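Local coordinates for protein MAR1 Ribonuclease (PDB 2B34) that probably acts as a hydrolase of the isochorismatase family, perhaps a ribonuclease, with a natural substrate that remains uncertain, at residues C20-K25 and I105-E110. Numbering follows the deposited sequence.
Sequences CDLQEK and ILVGIE
Cys20, at the end of strand 15-20, pairs in parallel with strand 103-109, lying opposite Gly108 and bonded to Val107 and Ile109 on each side of it. Cys20 N donates to Val107 O (3.0 Å) in a nearly straight bond of 173°, and Ile109 N donates to Cys20 O at 3.1 Å. A weaker CA-H...O contact from Gly108 CA reaches the same carbonyl oxygen. Any side chain at Gly108 would collide with Cys20 O, and the backbone angles there already call for glycine. Beyond Cys20 the chain leaves the sheet, and Leu22, at the centre of an inverse gamma turn, folds back over this glycine. From its CB the chain runs with CG anti to the carbonyl carbon (chi1 -79°), which sets CG 3.6 Å from Gly108 CA. CD1 continues along the glycine, 3.7 Å from Gly108 CA, while CD2 diverges to Ile109 and packs against its CG1 and CG2. An alanine in place of Leu22 would probably open a gap over Gly108 and take away one apolar neighbour of Ile109, leaving it to Phe26 and Ile30. Ile109 CD1 lies tight against Asp21 O at 3.1 Å. Asp21 OD2 comes 3.8 Å from Glu110 OE2, but its salt bridge is to Lys84, and Thr57 binds OD1. Asp21 after strand 15-20, Lys84 ending strand 81-84 and Cys114 beginning helix 114-124 are consistent with the Asp-Lys-Cys triad of the isochorismatase-like alpha/beta fold, the presumed nucleophilic sulfur being held here in a disulfide with Cys20.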
ATOM      1  N   CYS A  20      20.862   2.700 -14.222  1.00 18.42           N
ATOM      2  CA  CYS A  20      20.537   3.979 -14.859  1.00 18.95           C
ATOM      3  C   CYS A  20      21.054   5.230 -14.169  1.00 18.60           C
ATOM      4  O   CYS A  20      20.728   5.524 -13.007  1.00 18.28           O
ATOM      5  CB  CYS A  20      19.064   4.076 -15.329  1.00 19.79           C
ATOM      6  SG  CYS A  20      17.927   5.235 -14.567  1.00 21.51           S
ATOM      7  N   ASP A  21      21.926   5.914 -14.902  1.00 18.23           N
ATOM      8  CA  ASP A  21      22.283   7.300 -14.645  1.00 18.02           C
ATOM      9  C   ASP A  21      22.918   7.558 -13.274  1.00 18.10           C
ATOM     10  O   ASP A  21      22.785   8.646 -12.715  1.00 18.11           O
ATOM     11  CB  ASP A  21      21.061   8.204 -14.904  1.00 17.62           C
ATOM     12  CG  ASP A  21      20.521   8.069 -16.332  1.00 17.32           C
ATOM     13  OD1 ASP A  21      21.156   7.375 -17.157  1.00 17.15           O
ATOM     14  OD2 ASP A  21      19.456   8.646 -16.636  1.00 16.79           O
ATOM     15  N   LEU A  22      23.629   6.561 -12.750  1.00 17.97           N
ATOM     16  CA  LEU A  22      24.355   6.720 -11.494  1.00 18.20           C
ATOM     17  C   LEU A  22      25.692   7.423 -11.726  1.00 18.43           C
ATOM     18  O   LEU A  22      26.762   6.808 -11.690  1.00 18.38           O
ATOM     19  CB  LEU A  22      24.525   5.372 -10.784  1.00 17.75           C
ATOM     20  CG  LEU A  22      23.283   4.889 -10.024  1.00 17.41           C
ATOM     21  CD1 LEU A  22      23.432   3.438  -9.593  1.00 17.53           C
ATOM     22  CD2 LEU A  22      22.980   5.774  -8.825  1.00 17.11           C
ATOM     23  N   GLN A  23      25.605   8.730 -11.958  1.00 18.76           N
ATOM     24  CA  GLN A  23      26.745   9.521 -12.397  1.00 19.24           C
ATOM     25  C   GLN A  23      27.253  10.493 -11.344  1.00 19.94           C
ATOM     26  O   GLN A  23      26.557  10.822 -10.384  1.00 19.55           O
ATOM     27  CB  GLN A  23      26.405  10.287 -13.674  1.00 19.23           C
ATOM     28  CG  GLN A  23      26.053   9.399 -14.850  1.00 18.14           C
ATOM     29  CD  GLN A  23      25.108  10.082 -15.801  1.00 16.58           C
ATOM     30  OE1 GLN A  23      25.492  10.980 -16.550  1.00 17.79           O
ATOM     31  NE2 GLN A  23      23.860   9.663 -15.776  1.00 15.62           N
ATOM     32  N   GLU A  24      28.476  10.959 -11.579  1.00 20.97           N
ATOM     33  CA  GLU A  24      29.252  11.759 -10.641  1.00 21.83           C
ATOM     34  C   GLU A  24      28.567  13.022 -10.117  1.00 22.04           C
ATOM     35  O   GLU A  24      28.537  13.244  -8.909  1.00 22.20           O
ATOM     36  CB  GLU A  24      30.616  12.077 -11.261  1.00 22.09           C
ATOM     37  CG  GLU A  24      31.526  10.844 -11.361  1.00 23.44           C
ATOM     38  CD  GLU A  24      32.674  11.005 -12.350  1.00 25.52           C
ATOM     39  OE1 GLU A  24      32.543  11.775 -13.330  1.00 27.43           O
ATOM     40  OE2 GLU A  24      33.708  10.334 -12.152  1.00 25.26           O
ATOM     41  N   LYS A  25      28.000  13.824 -11.013  1.00 22.43           N
ATOM     42  CA  LYS A  25      27.395  15.111 -10.643  1.00 23.01           C
ATOM     43  C   LYS A  25      26.112  15.010  -9.807  1.00 22.88           C
ATOM     44  O   LYS A  25      25.592  16.023  -9.344  1.00 22.83           O
ATOM     45  CB  LYS A  25      27.135  15.958 -11.892  1.00 23.22           C
ATOM     46  CG  LYS A  25      28.367  16.650 -12.465  1.00 25.02           C
ATOM     47  CD  LYS A  25      28.701  17.919 -11.683  1.00 27.71           C
ATOM     48  CE  LYS A  25      29.139  19.056 -12.608  1.00 29.34           C
ATOM     49  NZ  LYS A  25      27.978  19.677 -13.326  1.00 30.29           N
ATOM     50  N   ILE A 105      16.223  -6.237 -13.853  1.00 18.23           N
ATOM     51  CA  ILE A 105      16.543  -5.776 -12.512  1.00 17.58           C
ATOM     52  C   ILE A 105      17.041  -4.343 -12.664  1.00 17.41           C
ATOM     53  O   ILE A 105      17.954  -4.077 -13.448  1.00 17.24           O
ATOM     54  CB  ILE A 105      17.607  -6.681 -11.853  1.00 17.54           C
ATOM     55  CG1 ILE A 105      17.151  -8.150 -11.893  1.00 17.52           C
ATOM     56  CG2 ILE A 105      17.906  -6.215 -10.423  1.00 17.05           C
ATOM     57  CD1 ILE A 105      18.245  -9.172 -11.616  1.00 17.49           C
ATOM     58  N   LEU A 106      16.420  -3.421 -11.935  1.00 17.04           N
ATOM     59  CA  LEU A 106      16.674  -1.999 -12.138  1.00 17.08           C
ATOM     60  C   LEU A 106      17.232  -1.310 -10.895  1.00 16.91           C
ATOM     61  O   LEU A 106      16.636  -1.366  -9.814  1.00 16.66           O
ATOM     62  CB  LEU A 106      15.396  -1.298 -12.631  1.00 17.11           C
ATOM     63  CG  LEU A 106      15.385   0.169 -13.081  1.00 17.08           C
ATOM     64  CD1 LEU A 106      16.510   0.514 -14.057  1.00 17.00           C
ATOM     65  CD2 LEU A 106      14.037   0.489 -13.712  1.00 17.12           C
ATOM     66  N   VAL A 107      18.394  -0.683 -11.066  1.00 16.84           N
ATOM     67  CA  VAL A 107      18.992   0.173 -10.043  1.00 16.94           C
ATOM     68  C   VAL A 107      19.262   1.556 -10.637  1.00 17.27           C
ATOM     69  O   VAL A 107      19.310   1.716 -11.857  1.00 16.91           O
ATOM     70  CB  VAL A 107      20.306  -0.423  -9.446  1.00 16.87           C
ATOM     71  CG1 VAL A 107      20.057  -1.800  -8.844  1.00 16.91           C
ATOM     72  CG2 VAL A 107      21.435  -0.482 -10.489  1.00 17.02           C
ATOM     73  N   GLY A 108      19.429   2.559  -9.780  1.00 17.60           N
ATOM     74  CA  GLY A 108      19.803   3.876 -10.271  1.00 18.07           C
ATOM     75  C   GLY A 108      18.895   5.001  -9.849  1.00 18.47           C
ATOM     76  O   GLY A 108      18.076   4.843  -8.935  1.00 18.67           O
ATOM     77  N   ILE A 109      19.030   6.144 -10.520  1.00 18.87           N
ATOM     78  CA  ILE A 109      18.510   7.388  -9.959  1.00 19.32           C
ATOM     79  C   ILE A 109      17.622   8.261 -10.813  1.00 20.45           C
ATOM     80  O   ILE A 109      17.560   8.117 -12.038  1.00 20.23           O
ATOM     81  CB  ILE A 109      19.606   8.268  -9.325  1.00 19.38           C
ATOM     82  CG1 ILE A 109      20.799   8.416 -10.273  1.00 18.48           C
ATOM     83  CG2 ILE A 109      19.981   7.731  -7.934  1.00 18.52           C
ATOM     84  CD1 ILE A 109      21.770   9.459  -9.847  1.00 17.09           C
ATOM     85  N   GLU A 110      17.033   9.239 -10.125  1.00 21.32           N
ATOM     86  CA  GLU A 110      15.728   9.785 -10.423  1.00 21.80           C
ATOM     87  C   GLU A 110      14.753   8.603 -10.454  1.00 21.22           C
ATOM     88  O   GLU A 110      14.331   8.129 -11.514  1.00 21.05           O
ATOM     89  CB  GLU A 110      15.711  10.679 -11.679  1.00 22.63           C
ATOM     90  CG  GLU A 110      16.389  10.104 -12.918  1.00 23.21           C
ATOM     91  CD  GLU A 110      16.526  11.088 -14.046  1.00 23.14           C
ATOM     92  OE1 GLU A 110      16.605  12.303 -13.767  1.00 27.79           O
ATOM     93  OE2 GLU A 110      16.572  10.643 -15.219  1.00 26.34           O
TER